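Long-range contact in S-adenosylmethionine:2-demethylmenaquinone methyltransferase (Geobacillus kaustophilus, PDB 2PCN), which belongs to the RraA-like family of proteins, which mix alpha helices with beta strands, and assembles from three chains: residues L50-K64 and I79-H91. Numbering follows the deposited sequence.
Sequences LETVPPGTVLVVDGK and IACERGLAGVIIH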
loop_
_atom_site.group_PDB
_atom_site.type_symbol
_atom_site.label_atom_id
_atom_site.label_comp_id
_atom_site.label_asym_id
_atom_site.label_seq_id
_atom_site.Cartn_x
_atom_site.Cartn_y
_atom_site.Cartn_z
ATOM N N LEU A 50 4.834 -27.430 0.592
ATOM C CA LEU A 50 5.167 -26.945 1.928
ATOM C C LEU A 50 5.399 -28.078 2.919
ATOM O O LEU A 50 6.139 -27.918 3.888
ATOM C CB LEU A 50 4.058 -26.033 2.461
ATOM C CG LEU A 50 3.888 -24.692 1.751
ATOM C CD1 LEU A 50 2.672 -23.964 2.313
ATOM C CD2 LEU A 50 5.153 -23.860 1.931
ATOM N N GLU A 51 4.772 -29.222 2.673
ATOM C CA GLU A 51 4.918 -30.363 3.571
ATOM C C GLU A 51 6.122 -31.231 3.221
ATOM O O GLU A 51 6.490 -32.111 3.996
ATOM C CB GLU A 51 3.656 -31.232 3.533
ATOM C CG GLU A 51 2.362 -30.482 3.793
ATOM C CD GLU A 51 1.138 -31.367 3.649
ATOM O OE1 GLU A 51 1.061 -32.123 2.659
ATOM O OE2 GLU A 51 0.245 -31.298 4.518
ATOM N N THR A 52 6.749 -30.972 2.077
ATOM C CA THR A 52 7.881 -31.790 1.648
ATOM C C THR A 52 9.219 -31.123 1.328
ATOM O O THR A 52 10.252 -31.786 1.393
ATOM C CB THR A 52 7.486 -32.639 0.429
ATOM O OG1 THR A 52 7.103 -31.771 -0.647
ATOM C CG2 THR A 52 6.315 -33.554 0.779
ATOM N N VAL A 53 9.232 -29.836 0.983
ATOM C CA VAL A 53 10.505 -29.190 0.654
ATOM C C VAL A 53 11.468 -29.112 1.848
ATOM O O VAL A 53 11.046 -29.096 3.003
ATOM C CB VAL A 53 10.298 -27.769 0.070
ATOM C CG1 VAL A 53 9.488 -27.853 -1.211
ATOM C CG2 VAL A 53 9.606 -26.868 1.091
ATOM N N PRO A 54 12.783 -29.072 1.574
ATOM C CA PRO A 54 13.810 -29.002 2.620
ATOM C C PRO A 54 13.737 -27.730 3.458
ATOM O O PRO A 54 13.243 -26.702 2.999
ATOM C CB PRO A 54 15.119 -29.068 1.829
ATOM C CG PRO A 54 14.744 -29.808 0.591
ATOM C CD PRO A 54 13.408 -29.201 0.246
ATOM N N PRO A 55 14.229 -27.788 4.705
ATOM C CA PRO A 55 14.212 -26.615 5.583
ATOM C C PRO A 55 15.039 -25.502 4.937
ATOM O O PRO A 55 16.036 -25.777 4.263
ATOM C CB PRO A 55 14.862 -27.134 6.869
ATOM C CG PRO A 55 14.508 -28.594 6.861
ATOM C CD PRO A 55 14.748 -28.969 5.419
ATOM N N GLY A 56 14.627 -24.254 5.134
ATOM C CA GLY A 56 15.359 -23.135 4.562
ATOM C C GLY A 56 14.901 -22.747 3.167
ATOM O O GLY A 56 15.312 -21.716 2.629
ATOM N N THR A 57 14.042 -23.572 2.579
ATOM C CA THR A 57 13.526 -23.325 1.235
ATOM C C THR A 57 12.587 -22.126 1.166
ATOM O O THR A 57 11.898 -21.801 2.133
ATOM C CB THR A 57 12.719 -24.543 0.710
ATOM O OG1 THR A 57 13.581 -25.677 0.574
ATOM C CG2 THR A 57 12.085 -24.228 -0.645
ATOM N N VAL A 58 12.579 -21.470 0.012
ATOM C CA VAL A 58 11.675 -20.361 -0.244
ATOM C C VAL A 58 10.789 -20.897 -1.364
ATOM O O VAL A 58 11.267 -21.141 -2.471
ATOM C CB VAL A 58 12.400 -19.096 -0.752
ATOM C CG1 VAL A 58 11.373 -18.089 -1.259
ATOM C CG2 VAL A 58 13.213 -18.470 0.376
ATOM N N LEU A 59 9.513 -21.110 -1.069
ATOM C CA LEU A 59 8.594 -21.620 -2.078
ATOM C C LEU A 59 8.086 -20.469 -2.932
ATOM O O LEU A 59 7.561 -19.487 -2.409
ATOM C CB LEU A 59 7.406 -22.324 -1.417
ATOM C CG LEU A 59 6.449 -23.001 -2.407
ATOM C CD1 LEU A 59 7.125 -24.225 -3.005
ATOM C CD2 LEU A 59 5.169 -23.406 -1.706
ATOM N N VAL A 60 8.259 -20.583 -4.245
ATOM C CA VAL A 60 7.789 -19.561 -5.168
ATOM C C VAL A 60 6.595 -20.165 -5.891
ATOM O O VAL A 60 6.713 -21.215 -6.532
ATOM C CB VAL A 60 8.881 -19.176 -6.195
ATOM C CG1 VAL A 60 8.360 -18.096 -7.132
ATOM C CG2 VAL A 60 10.121 -18.681 -5.460
ATOM N N VAL A 61 5.449 -19.505 -5.774
ATOM C CA VAL A 61 4.219 -19.988 -6.391
ATOM C C VAL A 61 3.672 -19.039 -7.455
ATOM O O VAL A 61 3.380 -17.878 -7.172
ATOM C CB VAL A 61 3.123 -20.192 -5.323
ATOM C CG1 VAL A 61 1.825 -20.638 -5.980
ATOM C CG2 VAL A 61 3.587 -21.212 -4.293
ATOM N N ASP A 62 3.546 -19.529 -8.684
ATOM C CA ASP A 62 2.992 -18.698 -9.740
ATOM C C ASP A 62 1.507 -19.013 -9.846
ATOM O O ASP A 62 1.119 -20.046 -10.395
ATOM C CB ASP A 62 3.671 -18.965 -11.084
ATOM C CG ASP A 62 3.132 -18.068 -12.186
ATOM O OD1 ASP A 62 2.268 -17.218 -11.882
ATOM O OD2 ASP A 62 3.564 -18.207 -13.349
ATOM N N GLY A 63 0.685 -18.128 -9.299
ATOM C CA GLY A 63 -0.754 -18.312 -9.340
ATOM C C GLY A 63 -1.381 -17.477 -10.440
ATOM O O GLY A 63 -2.585 -17.218 -10.433
ATOM N N LYS A 64 -0.552 -17.050 -11.385
ATOM C CA LYS A 64 -1.008 -16.251 -12.518
ATOM C C LYS A 64 -1.533 -14.885 -12.111
ATOM O O LYS A 64 -2.198 -14.212 -12.899
ATOM C CB LYS A 64 -2.095 -17.011 -13.285
ATOM C CG LYS A 64 -1.689 -18.428 -13.678
ATOM C CD LYS A 64 -0.404 -18.422 -14.489
ATOM C CE LYS A 64 0.127 -19.827 -14.718
ATOM N NZ LYS A 64 0.501 -20.504 -13.444
ATOM N N ILE A 79 2.467 -24.603 8.621
ATOM C CA ILE A 79 3.276 -25.738 8.190
ATOM C C ILE A 79 4.663 -25.220 7.827
ATOM O O ILE A 79 5.679 -25.817 8.190
ATOM C CB ILE A 79 2.657 -26.440 6.952
ATOM C CG1 ILE A 79 1.309 -27.062 7.321
ATOM C CG2 ILE A 79 3.609 -27.508 6.423
ATOM C CD1 ILE A 79 0.579 -27.667 6.145
ATOM N N ALA A 80 4.703 -24.097 7.115
ATOM C CA ALA A 80 5.972 -23.505 6.715
ATOM C C ALA A 80 6.831 -23.190 7.939
ATOM O O ALA A 80 8.050 -23.360 7.907
ATOM C CB ALA A 80 5.730 -22.240 5.894
ATOM N N CYS A 81 6.201 -22.730 9.016
ATOM C CA CYS A 81 6.934 -22.420 10.241
ATOM C C CYS A 81 7.409 -23.691 10.936
ATOM O O CYS A 81 8.550 -23.776 11.385
ATOM C CB CYS A 81 6.060 -21.628 11.214
ATOM S SG CYS A 81 5.727 -19.937 10.701
ATOM N N GLU A 82 6.524 -24.679 11.020
ATOM C CA GLU A 82 6.849 -25.940 11.675
ATOM C C GLU A 82 7.982 -26.701 10.989
ATOM O O GLU A 82 8.754 -27.397 11.650
ATOM C CB GLU A 82 5.607 -26.834 11.740
ATOM C CG GLU A 82 4.405 -26.167 12.379
ATOM C CD GLU A 82 3.177 -27.058 12.400
ATOM O OE1 GLU A 82 3.009 -27.865 11.463
ATOM O OE2 GLU A 82 2.370 -26.937 13.344
ATOM N N ARG A 83 8.090 -26.572 9.669
ATOM C CA ARG A 83 9.135 -27.291 8.947
ATOM C C ARG A 83 10.368 -26.437 8.653
ATOM O O ARG A 83 11.251 -26.837 7.898
ATOM C CB ARG A 83 8.554 -27.892 7.659
ATOM C CG ARG A 83 7.342 -28.772 7.922
ATOM C CD ARG A 83 6.949 -29.634 6.727
ATOM N NE ARG A 83 8.025 -30.537 6.322
ATOM C CZ ARG A 83 8.854 -30.308 5.310
ATOM N NH1 ARG A 83 8.730 -29.205 4.584
ATOM N NH2 ARG A 83 9.818 -31.178 5.026
ATOM N N GLY A 84 10.418 -25.256 9.262
ATOM C CA GLY A 84 11.556 -24.370 9.098
ATOM C C GLY A 84 11.840 -23.795 7.723
ATOM O O GLY A 84 12.999 -23.629 7.354
ATOM N N LEU A 85 10.801 -23.480 6.959
ATOM C CA LEU A 85 11.011 -22.900 5.640
ATOM C C LEU A 85 11.358 -21.419 5.810
ATOM O O LEU A 85 11.039 -20.813 6.835
ATOM C CB LEU A 85 9.752 -23.067 4.779
ATOM C CG LEU A 85 9.399 -24.503 4.355
ATOM C CD1 LEU A 85 9.175 -25.369 5.575
ATOM C CD2 LEU A 85 8.151 -24.495 3.485
ATOM N N ALA A 86 12.027 -20.845 4.814
ATOM C CA ALA A 86 12.423 -19.438 4.862
ATOM C C ALA A 86 11.244 -18.513 4.563
ATOM O O ALA A 86 11.068 -17.482 5.218
ATOM C CB ALA A 86 13.551 -19.180 3.867
ATOM N N GLY A 87 10.442 -18.883 3.571
ATOM C CA GLY A 87 9.296 -18.064 3.223
ATOM C C GLY A 87 8.584 -18.512 1.965
ATOM O O GLY A 87 8.932 -19.535 1.371
ATOM N N VAL A 88 7.576 -17.743 1.569
ATOM C CA VAL A 88 6.797 -18.042 0.374
ATOM C C VAL A 88 6.592 -16.756 -0.428
ATOM O O VAL A 88 6.341 -15.696 0.143
ATOM C CB VAL A 88 5.401 -18.614 0.738
ATOM C CG1 VAL A 88 4.688 -19.087 -0.524
ATOM C CG2 VAL A 88 5.539 -19.757 1.745
ATOM N N ILE A 89 6.717 -16.856 -1.747
ATOM C CA ILE A 89 6.516 -15.717 -2.643
ATOM C C ILE A 89 5.416 -16.160 -3.595
ATOM O O ILE A 89 5.572 -17.144 -4.322
ATOM C CB ILE A 89 7.796 -15.381 -3.429
ATOM C CG1 ILE A 89 8.893 -14.946 -2.450
ATOM C CG2 ILE A 89 7.510 -14.279 -4.446
ATOM C CD1 ILE A 89 10.254 -14.740 -3.081
ATOM N N ILE A 90 4.304 -15.430 -3.597
ATOM C CA ILE A 90 3.158 -15.816 -4.411
ATOM C C ILE A 90 2.674 -14.812 -5.448
ATOM O O ILE A 90 2.330 -13.678 -5.118
ATOM C CB ILE A 90 1.955 -16.152 -3.492
ATOM C CG1 ILE A 90 2.417 -17.057 -2.349
ATOM C CG2 ILE A 90 0.848 -16.821 -4.297
ATOM C CD1 ILE A 90 1.342 -17.368 -1.330
ATOM N N HIS A 91 2.654 -15.237 -6.707
ATOM C CA HIS A 91 2.144 -14.391 -7.776
ATOM C C HIS A 91 0.655 -14.705 -7.721
ATOM O O HIS A 91 0.118 -15.454 -8.544
ATOM C CB HIS A 91 2.748 -14.791 -9.125
ATOM C CG HIS A 91 2.255 -13.970 -10.277
ATOM N ND1 HIS A 91 1.890 -12.647 -10.146
ATOM C CD2 HIS A 91 2.077 -14.281 -11.582
ATOM C CE1 HIS A 91 1.502 -12.180 -11.321
ATOM N NE2 HIS A 91 1.606 -13.153 -12.210
HETATM O O HOH W 1 11.538 -28.699 5.760
#
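Val53 O accepts from three donors: Arg83 NH1 at 2.8 Å, on a lone pair and in the guanidinium plane, Arg83 NH2 through a weak bond, and a water that also donates to Arg83 O. Arg83 NH1 reaches Leu50 O as well, at 3.0 Å but from above that carbonyl's plane. The arginine chain bends at chi3 (60°), which turns its flat end across the backbone of Leu50 to Val53. Pro54 and Pro55, four residues on from Leu50 and Glu51, have no N-H to give their carbonyls; the long cationic arginine comes there instead, bonding Leu50 O and lying with one face centred under Glu51 O. Gly84, whose positive phi a glycine tolerates easily, closes helix 74-82 in a Schellman motif and offers its O to Gly56 N at 2.8 Å.

Between the two segments, Leu85 CD2 meets Leu50 CD2 at 3.4 Å, tighter than usual, the two side chains crossing at about a right angle; Val53 CG2 joins them. From there strands 58-62 and 87-90 run parallel, and beta-branched Val60, Val61, Ile89 and Ile90 suit their extended backbone. Val61 N donates to Ile89 O almost straight, at 174°. At the last rung, where Asp62 pairs with His91, Asp62 OD1 accepts from Lys64 N in an Asx turn and lies 3.0 Å from His91 CD2 at the ring's edge, while Phe131 stacks on that ring.

Strand 58-62, helix 74-82 and strand 87-90 thus make a beta-alpha-beta crossover, its connection also containing strand 70-72; the arginine's charge would be partly offset by the carbonyl dipoles it gathers.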